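Local structure of putative phosphosugar isomerases (Salmonella typhimurium LT2, 3FKJ) at residues 44-49 with 91-96; 54-59 with 71-76; 199-204 with 322-327. The protein is of unproven function but probably binds phosphorylated sugars and may act as a phosphosugar isomerase. All blocks are in the same frame, centred on the assembly; numbering follows the deposited sequence.

How the interactions relate
Interactions 1 and 2 belong to one structural unit, their centres about 6 Å apart, and all four segments fall in the region recognised as a SIS domain. Strand 42-47 is shared ground: interaction 1 joins it to strand 91-97, while strand 70-75, half of interaction 2, runs along its other edge. In chain order 54-59 and 71-76 fall between 44-49 and 91-96. Interaction 3 comes later, pairing helices 198-208 and 313-331 beside a second parallel sheet, with its centre about 31 Å from that of interaction 1 and about 28 Å from that of interaction 2. The chain thus appears to hold two alpha/beta units, each around its own parallel sheet, consistent with paired SIS domains.

Interaction 1 (44-49 with 91-96); sequences WFVGCG and SVVILA
Trp44, Phe45 and Val46 stand level with Val93, Ile94 and Leu95 in parallel pairing, while Trp44 and Val46 bond to the backbones of Val92, Ile94 and Ala96, firmly at first and slackly toward their ends. Trp44 N donates to Val92 O at 2.8 Å, and Trp44 O receives Ile94 N at 2.7 Å in an almost straight bond (174° at the hydrogen). Val46 N then reaches Ile94 O at 2.9 Å. Beta-branched and aromatic residues suit these positions because they favour extended backbone and bring broad apolar surfaces, alternate residues going to opposite faces. On one face Val46 CG2 presses on Val93 CG1 at 3.6 Å, and Leu95 runs alongside Val46. The indole of Trp44 spreads over the same face, its benzo edge meeting Ser91, whose OG lies 3.2 Å from Trp44 CZ3 and is bonded to Gly88 N. On the other face Phe45 and Ile94 point the same way, with Phe45 CE1 3.8 Å from Ile94 CD1.

Toward the C-terminal end the strands part. Ala96 N to Val46 O is a weak bond, and beyond it a water takes over, accepting from Cys48 N and donating to Ala96 O at 2.8 Å. Gly47 suits the stretched backbone here, and Gly49, whose positive phi suits glycine, occupies the N-cap position of the next helix, its N bonded to Glu249 of the second subunit.

Both strands are interior members of a five-stranded parallel sheet: strand 70-75 flanks 42-47, strand 118-123 flanks 91-97, helices 76-81 and 103-115 cover the Val46 face, and Phe55 packs on the Phe45 face.

Interaction 2 (54-59 with 71-76); sequences GFWPGK and VGYITS
Tyr73 turns its CG away from its own backbone N (chi1 176°), which sends the phenol ring out from the strand to Trp56 and Lys59 on the helix. The lysine chain leaves the helix extended and is then kinked at its second torsion (-134°), a bend that lays the methylenes against the tyrosine. Lys59 CD lies over the ring face, 4.3 Å from the Tyr73 centroid, in a CH-pi contact, and Lys59 CE comes 3.9 Å from Tyr73 CB. Trp56 approaches the same face with the edge of its six-membered ring, giving a T-shaped pair whose planes stand 82° apart and whose centroids are 5.3 Å apart. Trp56 CE3 comes 3.6 Å from Tyr73 CZ and as close to the hydroxyl oxygen. Because Lys59 CD also sits 3.5 Å above the indole plane, the lysine's aliphatic stem is packed against both aromatic rings.

The two segments belong to a beta-alpha-beta unit of the SIS domain: strand 42-47 leads through helices 50-53 and 56-65 to strand 70-75, which returns parallel beside it. Helix 56-65 therefore packs on the face of the sheet that carries Phe45 and Tyr73, and the long aliphatic stem of Lys59 and the flat rings of Trp56 and Tyr73 span the distance between helix and strand.

Phe55 meets the phenol from its rim, its CB 4.2 Å from Tyr73 CE1, while its own ring goes on to Phe45 and strand 91-97. Val71, a compact apolar residue at the near end, offers CG1 to Lys59 CG at 4.3 Å. The polar ends are held elsewhere. Lys59 NZ forms a salt bridge with Asp63, Trp56 NE1 donates to Gly220 O, and Thr75 OG1 bonds to Glu249 of the second subunit.

Interaction 3 (199-204 with 322-327); sequences EDAQRF and DVYNLA
Tyr324 presents one ring face to Ala201, whose CB stands 4.1 Å from the Tyr324 centroid in a CH-pi contact, and its edge to Phe204 and Asp200. Phe204 and Tyr324 form a T-shaped pair, planes 84° apart, with the tyrosine edge directed at the phenylalanine face and Phe204 CD2 3.8 Å from Tyr324 CD2. At the phenol end, Tyr324 OH donates to Asp200 OD2 at 2.7 Å, which receives it with its anti lone pair, the carboxylate turned 78° from the ring. That oxygen also accepts from Gln292 NE2. Arg203 NH2 meets Asp200 OD1 at 3.0 Å from above the carboxylate plane, a salt bridge within one helical turn, so both aspartate oxygens are engaged and the group's rotation restricted.

Alanines suit the crossing, where small methyls let the backbones come close: Ala327 points at the other helix, its CB 4.0 Å from Ala201 CB and 3.3 Å from Ala201 O. The helix axes approach to 8.3 Å, crossing at -37°. Ala201 CB also touches Val323 CG1. Tyr324 and Phe204 reach on to strand 290-295, so that helices 198-208 and 313-331 form a layer on a four-stranded parallel sheet, an alpha/beta layering consistent with a second SIS-like domain.

Interaction 1 (44-49 with 91-96)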
# COMPACT_ATOMS: atom_id res chain seq x y z
N TRP A 44 -11.16 4.53 -9.26
CA TRP A 44 -10.03 4.95 -8.46
C TRP A 44 -10.50 5.65 -7.22
O TRP A 44 -11.37 6.54 -7.27
CB TRP A 44 -9.09 5.90 -9.20
CG TRP A 44 -8.17 5.24 -10.15
CD1 TRP A 44 -6.90 4.80 -9.88
CD2 TRP A 44 -8.43 4.92 -11.49
NE1 TRP A 44 -6.36 4.22 -10.98
CE2 TRP A 44 -7.26 4.31 -12.01
CE3 TRP A 44 -9.55 5.07 -12.32
CZ2 TRP A 44 -7.17 3.85 -13.34
CZ3 TRP A 44 -9.44 4.65 -13.66
CH2 TRP A 44 -8.26 4.03 -14.14
N PHE A 45 -9.93 5.23 -6.11
CA PHE A 45 -9.93 5.98 -4.86
C PHE A 45 -8.68 6.85 -4.78
O PHE A 45 -7.56 6.35 -4.81
CB PHE A 45 -9.96 5.02 -3.71
CG PHE A 45 -11.19 4.20 -3.67
CD1 PHE A 45 -12.40 4.77 -3.29
CD2 PHE A 45 -11.15 2.85 -4.03
CE1 PHE A 45 -13.55 4.00 -3.24
CE2 PHE A 45 -12.30 2.07 -4.01
CZ PHE A 45 -13.51 2.66 -3.60
N VAL A 46 -8.90 8.16 -4.68
CA VAL A 46 -7.82 9.10 -4.74
C VAL A 46 -7.90 10.13 -3.60
O VAL A 46 -8.91 10.76 -3.35
CB VAL A 46 -7.71 9.76 -6.15
CG1 VAL A 46 -6.39 10.58 -6.29
CG2 VAL A 46 -7.78 8.68 -7.27
N GLY A 47 -6.79 10.28 -2.90
CA GLY A 47 -6.69 11.25 -1.84
C GLY A 47 -5.34 11.20 -1.19
O GLY A 47 -4.45 10.48 -1.65
N CYS A 48 -5.19 11.98 -0.11
CA CYS A 48 -3.94 12.08 0.65
C CYS A 48 -4.14 11.75 2.11
O CYS A 48 -5.10 12.18 2.70
CB CYS A 48 -3.37 13.51 0.57
SG CYS A 48 -2.98 14.06 -1.10
N GLY A 49 -3.20 10.98 2.66
CA GLY A 49 -3.17 10.64 4.07
C GLY A 49 -4.43 9.95 4.51
O GLY A 49 -4.81 8.91 3.97
N SER A 91 -14.53 5.32 -16.37
CA SER A 91 -13.93 5.32 -15.04
C SER A 91 -14.72 6.22 -14.11
O SER A 91 -15.35 7.17 -14.54
CB SER A 91 -12.48 5.85 -15.08
OG SER A 91 -11.65 5.14 -15.98
N VAL A 92 -14.68 5.88 -12.83
CA VAL A 92 -15.18 6.71 -11.74
C VAL A 92 -14.01 6.97 -10.79
O VAL A 92 -13.25 6.05 -10.42
CB VAL A 92 -16.35 6.04 -10.99
CG1 VAL A 92 -16.73 6.85 -9.76
CG2 VAL A 92 -17.56 5.84 -11.97
N VAL A 93 -13.80 8.23 -10.47
CA VAL A 93 -12.72 8.63 -9.57
C VAL A 93 -13.38 9.24 -8.34
O VAL A 93 -14.18 10.18 -8.43
CB VAL A 93 -11.70 9.59 -10.23
CG1 VAL A 93 -10.58 9.97 -9.22
CG2 VAL A 93 -11.12 8.95 -11.51
N ILE A 94 -13.08 8.65 -7.18
CA ILE A 94 -13.70 9.05 -5.94
C ILE A 94 -12.62 9.67 -5.09
O ILE A 94 -11.63 9.02 -4.74
CB ILE A 94 -14.38 7.87 -5.22
CG1 ILE A 94 -15.30 7.12 -6.18
CG2 ILE A 94 -15.11 8.35 -3.92
CD1 ILE A 94 -15.90 5.83 -5.62
N LEU A 95 -12.82 10.96 -4.79
CA LEU A 95 -11.85 11.77 -4.06
C LEU A 95 -12.41 12.25 -2.71
O LEU A 95 -13.60 12.39 -2.55
CB LEU A 95 -11.40 12.92 -4.96
CG LEU A 95 -11.02 12.53 -6.40
CD1 LEU A 95 -12.06 12.99 -7.42
CD2 LEU A 95 -9.64 13.11 -6.73
N ALA A 96 -11.53 12.40 -1.73
CA ALA A 96 -11.89 12.94 -0.41
C ALA A 96 -10.89 14.00 -0.00
O ALA A 96 -9.70 13.92 -0.30
CB ALA A 96 -11.95 11.87 0.63
O HOH W 1 -7.02 14.54 -0.12

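Interaction 2 (54-59 with 71-76)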
# COMPACT_ATOMS: atom_id res chain seq x y z
N GLY A 54 -9.10 6.39 4.32
CA GLY A 54 -10.55 6.40 4.50
C GLY A 54 -11.31 5.63 3.41
O GLY A 54 -12.48 5.30 3.60
N PHE A 55 -10.65 5.34 2.30
CA PHE A 55 -11.19 4.56 1.21
C PHE A 55 -10.92 3.07 1.30
O PHE A 55 -11.47 2.32 0.50
CB PHE A 55 -10.67 5.10 -0.13
CG PHE A 55 -11.24 6.44 -0.52
CD1 PHE A 55 -12.62 6.67 -0.48
CD2 PHE A 55 -10.40 7.46 -0.95
CE1 PHE A 55 -13.13 7.89 -0.86
CE2 PHE A 55 -10.90 8.67 -1.31
CZ PHE A 55 -12.26 8.90 -1.26
N TRP A 56 -10.07 2.63 2.25
CA TRP A 56 -9.73 1.23 2.39
C TRP A 56 -10.93 0.29 2.53
O TRP A 56 -10.94 -0.77 1.91
CB TRP A 56 -8.81 0.98 3.60
CG TRP A 56 -8.23 -0.40 3.52
CD1 TRP A 56 -8.67 -1.52 4.16
CD2 TRP A 56 -7.15 -0.81 2.69
NE1 TRP A 56 -7.89 -2.61 3.80
CE2 TRP A 56 -6.96 -2.20 2.89
CE3 TRP A 56 -6.31 -0.14 1.79
CZ2 TRP A 56 -5.96 -2.94 2.22
CZ3 TRP A 56 -5.29 -0.88 1.14
CH2 TRP A 56 -5.13 -2.26 1.36
N PRO A 57 -11.94 0.66 3.36
CA PRO A 57 -13.08 -0.24 3.46
C PRO A 57 -13.78 -0.59 2.15
O PRO A 57 -14.12 -1.75 1.95
CB PRO A 57 -14.02 0.46 4.45
CG PRO A 57 -13.06 1.31 5.28
CD PRO A 57 -12.09 1.82 4.26
N GLY A 58 -14.01 0.41 1.31
CA GLY A 58 -14.54 0.18 -0.01
C GLY A 58 -13.58 -0.54 -0.95
O GLY A 58 -14.00 -1.44 -1.72
N LYS A 59 -12.32 -0.13 -0.93
CA LYS A 59 -11.29 -0.78 -1.74
C LYS A 59 -11.28 -2.28 -1.44
O LYS A 59 -11.40 -3.12 -2.35
CB LYS A 59 -9.90 -0.15 -1.51
CG LYS A 59 -8.75 -0.74 -2.36
CD LYS A 59 -7.51 -1.03 -1.57
CE LYS A 59 -6.28 -1.39 -2.43
NZ LYS A 59 -6.45 -2.50 -3.44
N VAL A 71 -9.91 -1.82 -9.74
CA VAL A 71 -9.96 -0.89 -8.61
C VAL A 71 -8.57 -0.35 -8.27
O VAL A 71 -7.64 -1.13 -8.00
CB VAL A 71 -10.64 -1.55 -7.38
CG1 VAL A 71 -10.68 -0.60 -6.21
CG2 VAL A 71 -12.07 -1.99 -7.77
N GLY A 72 -8.45 0.98 -8.32
CA GLY A 72 -7.23 1.71 -8.03
C GLY A 72 -7.33 2.46 -6.73
O GLY A 72 -8.43 2.76 -6.26
N TYR A 73 -6.17 2.78 -6.15
CA TYR A 73 -6.06 3.38 -4.82
C TYR A 73 -4.76 4.13 -4.74
O TYR A 73 -3.68 3.54 -4.69
CB TYR A 73 -6.14 2.27 -3.81
CG TYR A 73 -5.97 2.62 -2.35
CD1 TYR A 73 -7.08 2.94 -1.56
CD2 TYR A 73 -4.74 2.50 -1.73
CE1 TYR A 73 -6.94 3.20 -0.22
CE2 TYR A 73 -4.59 2.79 -0.39
CZ TYR A 73 -5.70 3.10 0.35
OH TYR A 73 -5.56 3.36 1.67
N ILE A 74 -4.83 5.45 -4.84
CA ILE A 74 -3.62 6.20 -5.18
C ILE A 74 -3.58 7.59 -4.52
O ILE A 74 -4.59 8.28 -4.41
CB ILE A 74 -3.45 6.29 -6.73
CG1 ILE A 74 -2.15 7.00 -7.13
CG2 ILE A 74 -4.61 7.01 -7.33
CD1 ILE A 74 -0.89 6.19 -6.84
N THR A 75 -2.39 7.97 -4.07
CA THR A 75 -2.16 9.29 -3.51
C THR A 75 -2.27 10.33 -4.63
O THR A 75 -1.75 10.14 -5.74
CB THR A 75 -0.85 9.34 -2.68
OG1 THR A 75 -0.84 10.51 -1.86
CG2 THR A 75 0.44 9.24 -3.58
N SER A 76 -2.94 11.44 -4.31
CA SER A 76 -3.43 12.38 -5.30
C SER A 76 -2.37 12.90 -6.24
O SER A 76 -2.59 12.93 -7.45
CB SER A 76 -4.12 13.56 -4.62
OG SER A 76 -5.22 13.17 -3.81

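Interaction 3 (199-204 with 322-327)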
# COMPACT_ATOMS: atom_id res chain seq x y z
N GLU A 199 -11.70 1.72 29.91
CA GLU A 199 -10.79 1.32 30.97
C GLU A 199 -9.46 0.91 30.36
O GLU A 199 -8.41 1.39 30.76
CB GLU A 199 -11.38 0.16 31.77
CG GLU A 199 -10.72 -0.10 33.10
CD GLU A 199 -11.59 -0.96 34.03
OE1 GLU A 199 -12.67 -1.44 33.61
OE2 GLU A 199 -11.19 -1.17 35.21
N ASP A 200 -9.53 0.03 29.37
CA ASP A 200 -8.32 -0.44 28.68
C ASP A 200 -7.51 0.74 28.11
O ASP A 200 -6.29 0.75 28.24
CB ASP A 200 -8.66 -1.45 27.58
CG ASP A 200 -7.42 -2.14 27.02
OD1 ASP A 200 -6.68 -2.74 27.80
OD2 ASP A 200 -7.18 -2.08 25.79
N ALA A 201 -8.20 1.72 27.53
CA ALA A 201 -7.59 2.89 26.91
C ALA A 201 -6.79 3.71 27.90
O ALA A 201 -5.70 4.19 27.59
CB ALA A 201 -8.65 3.75 26.26
N GLN A 202 -7.35 3.87 29.10
CA GLN A 202 -6.66 4.54 30.22
C GLN A 202 -5.37 3.86 30.63
O GLN A 202 -4.37 4.49 30.94
CB GLN A 202 -7.58 4.60 31.45
CG GLN A 202 -8.68 5.63 31.37
CD GLN A 202 -8.16 6.93 30.79
OE1 GLN A 202 -7.17 7.47 31.26
NE2 GLN A 202 -8.81 7.42 29.73
N ARG A 203 -5.43 2.54 30.66
CA ARG A 203 -4.35 1.71 31.12
C ARG A 203 -3.23 1.71 30.03
O ARG A 203 -2.01 1.81 30.32
CB ARG A 203 -4.99 0.35 31.44
CG ARG A 203 -4.11 -0.78 31.87
CD ARG A 203 -4.04 -1.87 30.79
NE ARG A 203 -2.83 -1.73 29.98
CZ ARG A 203 -2.76 -1.60 28.65
NH1 ARG A 203 -1.55 -1.46 28.11
NH2 ARG A 203 -3.84 -1.64 27.85
N PHE A 204 -3.66 1.68 28.77
CA PHE A 204 -2.81 1.87 27.60
C PHE A 204 -2.04 3.21 27.62
O PHE A 204 -0.79 3.24 27.50
CB PHE A 204 -3.68 1.78 26.34
CG PHE A 204 -2.99 2.21 25.08
CD1 PHE A 204 -2.16 1.35 24.39
CD2 PHE A 204 -3.18 3.49 24.58
CE1 PHE A 204 -1.55 1.74 23.25
CE2 PHE A 204 -2.56 3.88 23.40
CZ PHE A 204 -1.75 3.02 22.74
N ASP A 322 -10.30 6.22 18.46
CA ASP A 322 -10.53 7.58 18.97
C ASP A 322 -10.37 7.62 20.48
O ASP A 322 -9.86 8.59 21.03
CB ASP A 322 -11.91 8.12 18.61
CG ASP A 322 -11.99 8.68 17.17
OD1 ASP A 322 -10.95 8.97 16.57
OD2 ASP A 322 -13.12 8.85 16.65
N VAL A 323 -10.79 6.53 21.12
CA VAL A 323 -10.77 6.45 22.59
C VAL A 323 -9.34 6.29 23.07
O VAL A 323 -8.89 7.04 23.93
CB VAL A 323 -11.70 5.29 23.15
CG1 VAL A 323 -11.69 5.26 24.70
CG2 VAL A 323 -13.13 5.42 22.57
N TYR A 324 -8.59 5.36 22.47
CA TYR A 324 -7.21 5.16 22.85
C TYR A 324 -6.38 6.41 22.54
O TYR A 324 -5.54 6.78 23.34
CB TYR A 324 -6.61 3.97 22.13
CG TYR A 324 -7.16 2.65 22.59
CD1 TYR A 324 -8.33 2.15 22.04
CD2 TYR A 324 -6.51 1.91 23.57
CE1 TYR A 324 -8.85 0.94 22.46
CE2 TYR A 324 -7.02 0.71 23.99
CZ TYR A 324 -8.20 0.22 23.43
OH TYR A 324 -8.73 -1.00 23.84
N ASN A 325 -6.63 7.04 21.39
CA ASN A 325 -5.91 8.25 20.97
C ASN A 325 -6.06 9.44 21.89
O ASN A 325 -5.07 10.17 22.11
CB ASN A 325 -6.29 8.68 19.56
CG ASN A 325 -6.00 7.62 18.54
OD1 ASN A 325 -5.26 6.68 18.80
ND2 ASN A 325 -6.58 7.76 17.35
N LEU A 326 -7.27 9.67 22.41
CA LEU A 326 -7.48 10.72 23.40
C LEU A 326 -6.80 10.36 24.73
O LEU A 326 -6.10 11.18 25.33
CB LEU A 326 -8.99 10.95 23.63
CG LEU A 326 -9.44 12.26 24.29
CD1 LEU A 326 -9.04 13.45 23.43
CD2 LEU A 326 -10.93 12.23 24.52
N ALA A 327 -7.00 9.14 25.20
CA ALA A 327 -6.33 8.69 26.41
C ALA A 327 -4.80 8.85 26.33
O ALA A 327 -4.17 9.30 27.29
CB ALA A 327 -6.69 7.25 26.71
O HOH W 2 -5.04 9.25 29.81